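Local atomic coordinates of Alpha/beta hydrolase (Legionella pneumophila subsp. pneumophila str. Philadelphia 1, PDB entry 4EZI), a protein that is of unknown cellular function but has the alpha/beta hydrolase fold and may be a lipase or esterase, possibly acting on triacylglycerols. Residues D117-G120 with E125-L128; Y48-P53 with T58-L63; A324-A329 with V340-V345; L310-T315 with H331-Y336. All coordinates share one frame; numbering follows the deposited sequence.

Contact 1: residues D117-G120 with E125-L128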
loop_
_atom_site.group_PDB
_atom_site.type_symbol
_atom_site.label_atom_id
_atom_site.label_comp_id
_atom_site.label_asym_id
_atom_site.label_seq_id
_atom_site.Cartn_x
_atom_site.Cartn_y
_atom_site.Cartn_z
ATOM N N ASP A 117 0.319 -4.817 -8.019
ATOM C CA ASP A 117 1.684 -4.324 -8.108
ATOM C C ASP A 117 1.793 -2.809 -8.038
ATOM O O ASP A 117 2.819 -2.284 -7.608
ATOM C CB ASP A 117 2.373 -4.795 -9.406
ATOM C CG ASP A 117 2.637 -6.274 -9.463
ATOM O OD1 ASP A 117 2.640 -6.958 -8.418
ATOM O OD2 ASP A 117 2.888 -6.763 -10.586
ATOM N N TYR A 118 0.754 -2.136 -8.516
ATOM C CA TYR A 118 0.650 -0.679 -8.763
ATOM C C TYR A 118 1.180 -0.318 -10.160
ATOM O O TYR A 118 1.965 -1.034 -10.777
ATOM C CB TYR A 118 1.379 0.207 -7.760
ATOM C CG TYR A 118 1.016 0.075 -6.314
ATOM C CD1 TYR A 118 -0.249 -0.247 -5.886
ATOM C CD2 TYR A 118 1.966 0.367 -5.354
ATOM C CE1 TYR A 118 -0.550 -0.321 -4.531
ATOM C CE2 TYR A 118 1.663 0.325 -4.012
ATOM C CZ TYR A 118 0.401 -0.028 -3.581
ATOM O OH TYR A 118 0.094 -0.052 -2.229
ATOM N N LEU A 119 0.727 0.820 -10.655
ATOM C CA LEU A 119 1.216 1.362 -11.917
ATOM C C LEU A 119 2.705 1.647 -11.857
ATOM O O LEU A 119 3.263 2.011 -10.813
ATOM C CB LEU A 119 0.463 2.641 -12.261
ATOM C CG LEU A 119 -1.042 2.506 -12.451
ATOM C CD1 LEU A 119 -1.606 3.858 -12.909
ATOM C CD2 LEU A 119 -1.413 1.394 -13.415
ATOM N N GLY A 120 3.362 1.488 -13.004
ATOM C CA GLY A 120 4.780 1.730 -13.127
ATOM C C GLY A 120 5.666 0.626 -12.589
ATOM O O GLY A 120 6.892 0.750 -12.627
ATOM N N GLU A 125 3.414 -0.945 -18.337
ATOM C CA GLU A 125 4.314 -0.300 -19.275
ATOM C C GLU A 125 4.670 1.143 -18.913
ATOM O O GLU A 125 5.620 1.681 -19.471
ATOM C CB GLU A 125 3.730 -0.358 -20.687
ATOM C CG GLU A 125 2.571 0.558 -20.891
ATOM C CD GLU A 125 2.131 0.663 -22.344
ATOM O OE1 GLU A 125 2.968 0.479 -23.260
ATOM O OE2 GLU A 125 0.942 0.965 -22.563
ATOM N N LEU A 126 3.925 1.787 -18.010
ATOM C CA LEU A 126 4.335 3.117 -17.577
ATOM C C LEU A 126 5.712 2.994 -16.945
ATOM O O LEU A 126 6.007 2.032 -16.228
ATOM C CB LEU A 126 3.342 3.742 -16.600
ATOM C CG LEU A 126 1.920 3.944 -17.107
ATOM C CD1 LEU A 126 0.950 4.362 -16.009
ATOM C CD2 LEU A 126 1.874 4.942 -18.245
ATOM N N THR A 127 6.553 3.989 -17.194
ATOM C CA THR A 127 7.961 3.884 -16.848
ATOM C C THR A 127 8.274 4.193 -15.385
ATOM O O THR A 127 9.337 3.872 -14.920
ATOM C CB THR A 127 8.829 4.770 -17.757
ATOM O OG1 THR A 127 8.414 6.121 -17.618
ATOM C CG2 THR A 127 8.702 4.329 -19.209
ATOM N N LEU A 128 7.333 4.810 -14.683
ATOM C CA LEU A 128 7.577 5.314 -13.323
ATOM C C LEU A 128 6.321 5.112 -12.495
ATOM O O LEU A 128 5.219 5.410 -12.936
ATOM C CB LEU A 128 7.905 6.812 -13.380
ATOM C CG LEU A 128 8.253 7.480 -12.062
ATOM C CD1 LEU A 128 9.466 6.848 -11.396
ATOM C CD2 LEU A 128 8.492 8.970 -12.354
HETATM O O HOH W 1 9.525 1.471 -12.617
#
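Leu119 and Leu126 meet through the methyl ends of their side chains, and the two side chains run alongside each other in the same direction. The closest pair is Leu119 CD1 with Leu126 CD1 at 4.0 Å, and the same Leu126 methyl also stands 4.2 Å from Leu119 CB. The two leucines share one conformation: CG is anti to the carbonyl carbon (chi1 near -60° in both), with chi2 extended. Both also touch Thr58 of strand 57-67, which brings the loop against the sheet.

Both segments belong to the long connection that follows strand 112-116 and leads into helix 134-154 of the alpha/beta hydrolase fold. Here the chain doubles back, bringing the CA atoms of Gly120 and Leu128 within 4.6 Å. At that point Gly120, with a positive phi, presents its CA to the carbonyl of Leu126; CA to O is 3.3 Å and the C-H points almost straight at the oxygen, 163° at H. Arg87 NH2 donates to the same oxygen. A water donates to Gly120 O at 2.7 Å and, weakly, to Thr127 O at 3.3 Å, bridging the two strips of backbone. The side chain of Leu128 turns away from the first segment and packs on helix 218-233, while Leu128 O accepts from the hydroxyl of Tyr232.

Contact 2: residues Y48-P53 with T58-L63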
loop_
_atom_site.group_PDB
_atom_site.type_symbol
_atom_site.label_atom_id
_atom_site.label_comp_id
_atom_site.label_asym_id
_atom_site.label_seq_id
_atom_site.Cartn_x
_atom_site.Cartn_y
_atom_site.Cartn_z
ATOM N N TYR A 48 -4.558 -6.687 -15.972
ATOM C CA TYR A 48 -5.898 -6.130 -15.963
ATOM C C TYR A 48 -5.899 -4.691 -16.453
ATOM O O TYR A 48 -4.899 -3.967 -16.385
ATOM C CB TYR A 48 -6.510 -6.244 -14.557
ATOM C CG TYR A 48 -5.835 -5.372 -13.523
ATOM C CD1 TYR A 48 -4.664 -5.780 -12.882
ATOM C CD2 TYR A 48 -6.344 -4.104 -13.209
ATOM C CE1 TYR A 48 -4.051 -4.987 -11.944
ATOM C CE2 TYR A 48 -5.719 -3.298 -12.278
ATOM C CZ TYR A 48 -4.592 -3.747 -11.617
ATOM O OH TYR A 48 -3.953 -2.958 -10.683
ATOM N N LYS A 49 -7.069 -4.266 -16.910
ATOM C CA LYS A 49 -7.291 -2.905 -17.418
ATOM C C LYS A 49 -7.532 -1.918 -16.291
ATOM O O LYS A 49 -8.344 -2.157 -15.401
ATOM C CB LYS A 49 -8.523 -2.861 -18.321
ATOM C CG LYS A 49 -8.418 -3.710 -19.538
ATOM C CD LYS A 49 -9.699 -3.605 -20.375
ATOM C CE LYS A 49 -9.549 -4.375 -21.663
ATOM N NZ LYS A 49 -10.800 -4.256 -22.468
ATOM N N THR A 50 -6.868 -0.778 -16.390
ATOM C CA THR A 50 -7.097 0.300 -15.439
ATOM C C THR A 50 -6.706 1.630 -16.092
ATOM O O THR A 50 -6.267 1.661 -17.229
ATOM C CB THR A 50 -6.357 -0.003 -14.112
ATOM O OG1 THR A 50 -6.831 0.834 -13.062
ATOM C CG2 THR A 50 -4.837 0.110 -14.251
ATOM N N GLN A 51 -6.872 2.742 -15.385
ATOM C CA GLN A 51 -6.565 4.062 -15.953
ATOM C C GLN A 51 -5.226 4.609 -15.476
ATOM O O GLN A 51 -4.858 4.503 -14.306
ATOM C CB GLN A 51 -7.666 5.056 -15.596
ATOM C CG GLN A 51 -9.015 4.743 -16.221
ATOM C CD GLN A 51 -8.980 4.831 -17.733
ATOM O OE1 GLN A 51 -9.095 3.820 -18.440
ATOM N NE2 GLN A 51 -8.800 6.033 -18.236
ATOM N N SER A 52 -4.515 5.253 -16.380
ATOM C CA SER A 52 -3.235 5.887 -16.050
ATOM C C SER A 52 -3.481 7.242 -15.374
ATOM O O SER A 52 -4.596 7.737 -15.363
ATOM C CB SER A 52 -2.445 6.121 -17.318
ATOM O OG SER A 52 -3.074 7.103 -18.124
ATOM N N PRO A 53 -2.423 7.903 -14.863
ATOM C CA PRO A 53 -2.584 9.248 -14.312
ATOM C C PRO A 53 -3.171 10.250 -15.309
ATOM O O PRO A 53 -3.836 11.174 -14.884
ATOM C CB PRO A 53 -1.155 9.632 -13.885
ATOM C CG PRO A 53 -0.509 8.318 -13.544
ATOM C CD PRO A 53 -1.053 7.386 -14.604
ATOM N N THR A 58 -4.390 1.574 -19.399
ATOM C CA THR A 58 -3.089 0.956 -19.170
ATOM C C THR A 58 -3.320 -0.430 -18.564
ATOM O O THR A 58 -4.333 -0.632 -17.897
ATOM C CB THR A 58 -2.208 1.859 -18.273
ATOM O OG1 THR A 58 -0.873 1.361 -18.256
ATOM C CG2 THR A 58 -2.737 1.956 -16.857
ATOM N N ILE A 59 -2.413 -1.360 -18.845
ATOM C CA ILE A 59 -2.566 -2.750 -18.400
ATOM C C ILE A 59 -1.589 -2.980 -17.248
ATOM O O ILE A 59 -0.380 -2.897 -17.416
ATOM C CB ILE A 59 -2.332 -3.780 -19.553
ATOM C CG1 ILE A 59 -3.240 -3.488 -20.744
ATOM C CG2 ILE A 59 -2.514 -5.187 -19.023
ATOM C CD1 ILE A 59 -4.692 -3.396 -20.457
ATOM N N ALA A 60 -2.141 -3.246 -16.073
ATOM C CA ALA A 60 -1.369 -3.397 -14.849
ATOM C C ALA A 60 -1.369 -4.863 -14.395
ATOM O O ALA A 60 -2.077 -5.690 -14.959
ATOM C CB ALA A 60 -1.961 -2.467 -13.761
ATOM N N SER A 61 -0.542 -5.174 -13.397
ATOM C CA SER A 61 -0.349 -6.554 -12.947
ATOM C C SER A 61 -0.504 -6.706 -11.444
ATOM O O SER A 61 -0.452 -5.718 -10.699
ATOM C CB SER A 61 1.023 -7.061 -13.419
ATOM O OG SER A 61 2.097 -6.217 -13.015
ATOM N N GLY A 62 -0.648 -7.937 -10.983
ATOM C CA GLY A 62 -0.662 -8.256 -9.579
ATOM C C GLY A 62 -0.780 -9.742 -9.368
ATOM O O GLY A 62 -0.791 -10.522 -10.348
ATOM N N LEU A 63 -0.824 -10.149 -8.105
ATOM C CA LEU A 63 -0.872 -11.533 -7.685
ATOM C C LEU A 63 -2.225 -11.871 -7.083
ATOM O O LEU A 63 -2.778 -11.100 -6.298
ATOM C CB LEU A 63 0.191 -11.775 -6.617
ATOM C CG LEU A 63 0.485 -13.238 -6.260
ATOM C CD1 LEU A 63 1.183 -13.973 -7.414
ATOM C CD2 LEU A 63 1.326 -13.311 -5.004
HETATM O O HOH W 2 -1.197 -3.021 -10.369
#
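Tyr48 makes two backbone bonds with Ala60, Tyr48 N to Ala60 O and Ala60 N to Tyr48 O, both 2.9 Å, which define an antiparallel hydrogen-bonded pair. Its chi1 of 68° puts CG in the crowded position between backbone N and carbonyl carbon, folding the ring over its partner. Ala60 CB therefore lies on a ring face, 4.0 Å from the Tyr48 centroid and 29° off the normal, a CH-pi contact. A water links Tyr48 OH to Ser61 O. Lys49 forms a non-hydrogen-bonded pair with Ile59 on the other face of the sheet; its CG runs alongside Ile59 CD1 at 3.9 Å. Thr50 restores the bonded register with Thr58, Thr50 N reaching Thr58 O at 3.0 Å and Thr58 N reaching Thr50 O at 2.9 Å. Their methyls meet, CG2 to CG2 at 3.8 Å, while the hydroxyls bond elsewhere, Thr50 to Asp143 and Thr58 to Asn124. Ser52 then leaves the strand, its backbone N beside the Thr58 methyl. In this beta hairpin of strands 41-51 and 57-67, four backbone bonds fix the register, and each threonine splits its roles: the methyl packs across the pair and the hydroxyl ties the hairpin to its surroundings.

Contact 3: residues A324-A329 with V340-V345; sequences AGAEMA and VWIKSV
The peptide group joining Ala326 to Glu327 is the flat surface of this contact, and the CD1 methyl of Ile342 sits over one of its faces, about 3.5 Å from the plane. The methyl is 3.7 Å from Ala326 O and 3.8 Å from Ala326 C, so it lies above the peptide plane, beside the C=O line toward the peptide nitrogen. Around this platform the same methyl touches Glu327 CA at 3.8 Å, Glu327 CG at 4.0 Å and Ala326 CB at 4.2 Å. The methyl thus rests on the backbone of one helical turn, with Ala326 CB and Glu327 CG beside it.

Ile342 reaches that far because its long branch is fully stretched: CG1 is anti to the backbone N (chi1 -173°) and CD1 continues the line (chi2 172°). Glu327 and Ile342 cross obliquely, and it is the aliphatic root of the glutamate, CG, that takes part. The bonds Met328 (selenomethionine) N to Ala324 O and Ala329 N to Gly325 O confirm regular alpha-helical geometry here.

The contact lays helix 323-334 against the outermost strand 340-344, the second strand of a beta-alpha-beta unit that begins with strand 310-314. Tyr323 and Tyr330 of the same helix also touch Ile342, and Tyr201 packs on Ala326. The contact depends on dispersion and fit, with no polar bond between the segments, and one peptide face of the helix is covered by an apolar methyl.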
loop_
_atom_site.group_PDB
_atom_site.type_symbol
_atom_site.label_atom_id
_atom_site.label_comp_id
_atom_site.label_asym_id
_atom_site.label_seq_id
_atom_site.Cartn_x
_atom_site.Cartn_y
_atom_site.Cartn_z
ATOM N N ALA A 324 1.570 11.055 15.008
ATOM C CA ALA A 324 0.623 12.152 15.211
ATOM C C ALA A 324 -0.385 12.255 14.068
ATOM O O ALA A 324 -1.519 12.680 14.271
ATOM C CB ALA A 324 1.348 13.484 15.417
ATOM N N GLY A 325 0.022 11.897 12.856
ATOM C CA GLY A 325 -0.919 11.887 11.746
ATOM C C GLY A 325 -2.015 10.836 11.934
ATOM O O GLY A 325 -3.184 11.083 11.665
ATOM N N ALA A 326 -1.635 9.668 12.435
ATOM C CA ALA A 326 -2.622 8.607 12.706
ATOM C C ALA A 326 -3.612 9.070 13.776
ATOM O O ALA A 326 -4.822 8.833 13.663
ATOM C CB ALA A 326 -1.932 7.318 13.125
ATOM N N GLU A 327 -3.113 9.750 14.797
ATOM C CA GLU A 327 -3.974 10.246 15.873
ATOM C C GLU A 327 -4.969 11.273 15.340
ATOM O O GLU A 327 -6.173 11.233 15.635
ATOM C CB GLU A 327 -3.128 10.809 17.011
ATOM C CG GLU A 327 -2.361 9.736 17.741
ATOM C CD GLU A 327 -1.354 10.242 18.750
ATOM O OE1 GLU A 327 -0.692 11.271 18.465
ATOM O OE2 GLU A 327 -1.185 9.564 19.793
HETATM N N MSE A 328 -4.485 12.168 14.492
HETATM C CA MSE A 328 -5.330 13.168 13.830
HETATM C C MSE A 328 -6.402 12.497 12.971
HETATM O O MSE A 328 -7.586 12.838 13.028
HETATM C CB MSE A 328 -4.453 14.063 12.959
HETATM C CG MSE A 328 -5.218 14.981 12.035
HETATM SE SE MSE A 328 -3.982 15.777 10.781
HETATM C CE MSE A 328 -3.676 14.204 9.662
ATOM N N ALA A 329 -6.003 11.502 12.171
ATOM C CA ALA A 329 -6.946 10.787 11.306
ATOM C C ALA A 329 -7.996 10.058 12.146
ATOM O O ALA A 329 -9.182 10.057 11.795
ATOM C CB ALA A 329 -6.208 9.805 10.407
ATOM N N VAL A 340 -14.367 2.621 14.796
ATOM C CA VAL A 340 -13.055 3.162 14.419
ATOM C C VAL A 340 -12.170 3.041 15.647
ATOM O O VAL A 340 -12.569 3.474 16.753
ATOM C CB VAL A 340 -13.144 4.655 13.990
ATOM C CG1 VAL A 340 -11.738 5.215 13.653
ATOM C CG2 VAL A 340 -14.095 4.835 12.826
ATOM N N TRP A 341 -11.001 2.443 15.455
ATOM C CA TRP A 341 -10.042 2.241 16.524
ATOM C C TRP A 341 -8.649 2.632 16.053
ATOM O O TRP A 341 -8.359 2.626 14.863
ATOM C CB TRP A 341 -10.062 0.781 16.981
ATOM C CG TRP A 341 -11.408 0.327 17.481
ATOM C CD1 TRP A 341 -11.883 0.429 18.752
ATOM C CD2 TRP A 341 -12.457 -0.242 16.701
ATOM N NE1 TRP A 341 -13.159 -0.074 18.814
ATOM C CE2 TRP A 341 -13.536 -0.505 17.573
ATOM C CE3 TRP A 341 -12.586 -0.589 15.358
ATOM C CZ2 TRP A 341 -14.725 -1.060 17.138
ATOM C CZ3 TRP A 341 -13.771 -1.144 14.927
ATOM C CH2 TRP A 341 -14.829 -1.393 15.820
ATOM N N ILE A 342 -7.799 2.926 17.023
ATOM C CA ILE A 342 -6.393 3.220 16.787
ATOM C C ILE A 342 -5.569 2.346 17.736
ATOM O O ILE A 342 -5.934 2.135 18.896
ATOM C CB ILE A 342 -6.064 4.736 16.971
ATOM C CG1 ILE A 342 -4.624 5.009 16.546
ATOM C CG2 ILE A 342 -6.358 5.248 18.408
ATOM C CD1 ILE A 342 -4.286 6.506 16.507
ATOM N N LYS A 343 -4.472 1.797 17.213
ATOM C CA LYS A 343 -3.609 0.916 17.971
ATOM C C LYS A 343 -2.149 1.163 17.622
ATOM O O LYS A 343 -1.788 1.211 16.444
ATOM C CB LYS A 343 -3.958 -0.548 17.655
ATOM C CG LYS A 343 -3.009 -1.581 18.181
ATOM C CD LYS A 343 -3.057 -1.737 19.667
ATOM C CE LYS A 343 -2.154 -2.905 20.090
ATOM N NZ LYS A 343 -2.017 -3.015 21.565
ATOM N N SER A 344 -1.341 1.282 18.661
ATOM C CA SER A 344 0.116 1.290 18.559
ATOM C C SER A 344 0.651 -0.027 19.086
ATOM O O SER A 344 0.306 -0.457 20.202
ATOM C CB SER A 344 0.729 2.430 19.392
ATOM O OG SER A 344 2.137 2.314 19.389
ATOM N N VAL A 345 1.526 -0.654 18.304
ATOM C CA VAL A 345 2.129 -1.910 18.686
ATOM C C VAL A 345 3.378 -1.744 19.559
ATOM O O VAL A 345 3.872 -2.750 20.107
ATOM C CB VAL A 345 2.483 -2.794 17.454
ATOM C CG1 VAL A 345 1.251 -3.079 16.660
ATOM C CG2 VAL A 345 3.567 -2.148 16.589
#

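Contact 4: residues L310-T315 with H331-Y336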
loop_
_atom_site.group_PDB
_atom_site.type_symbol
_atom_site.label_atom_id
_atom_site.label_comp_id
_atom_site.label_asym_id
_atom_site.label_seq_id
_atom_site.Cartn_x
_atom_site.Cartn_y
_atom_site.Cartn_z
ATOM N N LEU A 310 -12.926 0.067 11.025
ATOM C CA LEU A 310 -11.659 0.657 10.617
ATOM C C LEU A 310 -10.675 0.677 11.778
ATOM O O LEU A 310 -10.968 1.244 12.833
ATOM C CB LEU A 310 -11.902 2.076 10.099
ATOM C CG LEU A 310 -10.688 2.914 9.710
ATOM C CD1 LEU A 310 -9.950 2.285 8.532
ATOM C CD2 LEU A 310 -11.130 4.342 9.393
ATOM N N LEU A 311 -9.498 0.102 11.535
ATOM C CA LEU A 311 -8.416 0.067 12.502
ATOM C C LEU A 311 -7.195 0.783 11.930
ATOM O O LEU A 311 -6.658 0.328 10.947
ATOM C CB LEU A 311 -8.025 -1.375 12.854
ATOM C CG LEU A 311 -6.791 -1.532 13.739
ATOM C CD1 LEU A 311 -6.996 -0.920 15.096
ATOM C CD2 LEU A 311 -6.330 -2.981 13.858
ATOM N N LEU A 312 -6.746 1.864 12.557
ATOM C CA LEU A 312 -5.517 2.533 12.157
ATOM C C LEU A 312 -4.432 1.982 13.073
ATOM O O LEU A 312 -4.423 2.286 14.272
ATOM C CB LEU A 312 -5.638 4.054 12.316
ATOM C CG LEU A 312 -6.883 4.716 11.731
ATOM C CD1 LEU A 312 -6.745 6.249 11.878
ATOM C CD2 LEU A 312 -7.142 4.276 10.269
ATOM N N VAL A 313 -3.549 1.145 12.541
ATOM C CA VAL A 313 -2.572 0.445 13.365
ATOM C C VAL A 313 -1.140 0.759 12.906
ATOM O O VAL A 313 -0.822 0.650 11.725
ATOM C CB VAL A 313 -2.877 -1.075 13.429
ATOM C CG1 VAL A 313 -3.085 -1.700 12.030
ATOM C CG2 VAL A 313 -1.815 -1.802 14.230
ATOM N N GLY A 314 -0.293 1.109 13.870
ATOM C CA GLY A 314 1.068 1.523 13.597
ATOM C C GLY A 314 1.923 1.400 14.829
ATOM O O GLY A 314 1.637 0.565 15.702
ATOM N N THR A 315 2.950 2.240 14.914
ATOM C CA THR A 315 3.887 2.226 16.013
ATOM C C THR A 315 4.263 3.652 16.397
ATOM O O THR A 315 4.635 4.462 15.542
ATOM C CB THR A 315 5.168 1.427 15.715
ATOM O OG1 THR A 315 6.089 1.618 16.805
ATOM C CG2 THR A 315 5.829 1.808 14.360
ATOM N N HIS A 331 -9.239 10.829 15.131
ATOM C CA HIS A 331 -10.266 11.745 15.619
ATOM C C HIS A 331 -11.158 12.222 14.493
ATOM O O HIS A 331 -12.357 12.400 14.686
ATOM C CB HIS A 331 -9.653 12.907 16.384
ATOM C CG HIS A 331 -8.997 12.478 17.652
ATOM N ND1 HIS A 331 -9.700 11.880 18.682
ATOM C CD2 HIS A 331 -7.706 12.528 18.058
ATOM C CE1 HIS A 331 -8.867 11.588 19.663
ATOM N NE2 HIS A 331 -7.649 11.964 19.308
ATOM N N SER A 332 -10.600 12.437 13.320
ATOM C CA SER A 332 -11.397 12.828 12.177
ATOM C C SER A 332 -12.437 11.763 11.786
ATOM O O SER A 332 -13.611 12.071 11.594
ATOM C CB SER A 332 -10.478 13.203 11.006
ATOM O OG SER A 332 -11.219 13.659 9.894
ATOM N N PHE A 333 -12.004 10.510 11.686
ATOM C CA PHE A 333 -12.919 9.452 11.319
ATOM C C PHE A 333 -13.987 9.200 12.395
ATOM O O PHE A 333 -15.110 8.813 12.086
ATOM C CB PHE A 333 -12.165 8.152 11.068
ATOM C CG PHE A 333 -11.456 8.088 9.730
ATOM C CD1 PHE A 333 -12.179 8.189 8.552
ATOM C CD2 PHE A 333 -10.077 7.890 9.658
ATOM C CE1 PHE A 333 -11.556 8.087 7.319
ATOM C CE2 PHE A 333 -9.457 7.782 8.406
ATOM C CZ PHE A 333 -10.193 7.874 7.242
ATOM N N ARG A 334 -13.610 9.389 13.654
ATOM C CA ARG A 334 -14.551 9.224 14.766
ATOM C C ARG A 334 -15.723 10.198 14.725
ATOM O O ARG A 334 -16.752 9.921 15.356
ATOM C CB ARG A 334 -13.834 9.329 16.109
ATOM C CG ARG A 334 -12.949 8.144 16.429
ATOM C CD ARG A 334 -13.723 6.936 16.906
ATOM N NE ARG A 334 -14.278 7.162 18.235
ATOM C CZ ARG A 334 -14.853 6.215 18.972
ATOM N NH1 ARG A 334 -14.930 4.964 18.527
ATOM N NH2 ARG A 334 -15.347 6.516 20.159
ATOM N N LYS A 335 -15.615 11.304 13.975
ATOM C CA LYS A 335 -16.773 12.199 13.776
ATOM C C LYS A 335 -17.925 11.469 13.090
ATOM O O LYS A 335 -19.076 11.860 13.235
ATOM C CB LYS A 335 -16.423 13.416 12.918
ATOM C CG LYS A 335 -15.382 14.353 13.462
ATOM C CD LYS A 335 -15.324 15.668 12.651
ATOM C CE LYS A 335 -15.269 15.501 11.116
ATOM N NZ LYS A 335 -14.063 14.768 10.623
ATOM N N TYR A 336 -17.614 10.422 12.323
ATOM C CA TYR A 336 -18.561 9.777 11.418
ATOM C C TYR A 336 -19.015 8.406 11.887
ATOM O O TYR A 336 -20.075 7.938 11.464
ATOM C CB TYR A 336 -17.928 9.597 10.038
ATOM C CG TYR A 336 -17.539 10.877 9.381
ATOM C CD1 TYR A 336 -18.494 11.749 8.893
ATOM C CD2 TYR A 336 -16.207 11.242 9.270
ATOM C CE1 TYR A 336 -18.128 12.949 8.294
ATOM C CE2 TYR A 336 -15.833 12.418 8.675
ATOM C CZ TYR A 336 -16.795 13.267 8.183
ATOM O OH TYR A 336 -16.449 14.454 7.590
#
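Phe333 receives Leu310 CD2 over one ring face: the methyl is 3.8 Å from the ring centroid, 14° off the normal and displaced toward the CD2-CG side, a CH-pi contact. The closest atoms are Leu310 CD2 and Phe333 CD2 at 3.7 Å. Leu312 CD1 comes instead to the ring edge, near its plane, 4.3 Å from Phe333 CD2, so two leucines on the same side of strand 310-314 grip the ring from different directions. The side chains of Leu310 and Phe333 stand roughly perpendicular; with CG opposite the backbone N (chi1 176°), that of Leu310 rises from the strand to meet the ring.

One shell out, Phe304 meets Phe333 edge-to-face, and Val340 and Pro306 also touch it. On the sheet side, Leu310 and Leu312 both lean on Pro196 of strand 193-197. Next to Phe333 in the chain, Ser332 O accepts from Lys335 N at 3.2 Å and from Lys335 NZ at 2.9 Å, the two donors arriving from opposite faces of the carbonyl plane. The strand and helix of the beta-alpha-beta unit thus meet here through buried apolar groups alone, while Lys335 makes its polar bonds with Ser332 O and, as a salt bridge, Asp303.

How the contacts relate
The four contacts form two clusters on opposite sides of the chain's centre, their centres about 30 Å apart. Contacts 1 and 2, with centres 8 Å apart, touch directly: Asp117 OD2 lies 2.6 Å from Ser61 OG, probably a hydrogen bond, and Leu119 packs on Gln51 O and Thr58. Contacts 3 and 4, with centres 5 Å apart, share helix 323-334 and neighbouring strands, joined by Trp341 N to Leu310 O and Val345 N to Gly314 O, both 2.9 Å. Contacts 2, 3 and 4 all reach the same sheet. Asp318 and His351, which with Ser169 probably form the catalytic triad, follow strands 310-314 and 340-344 respectively.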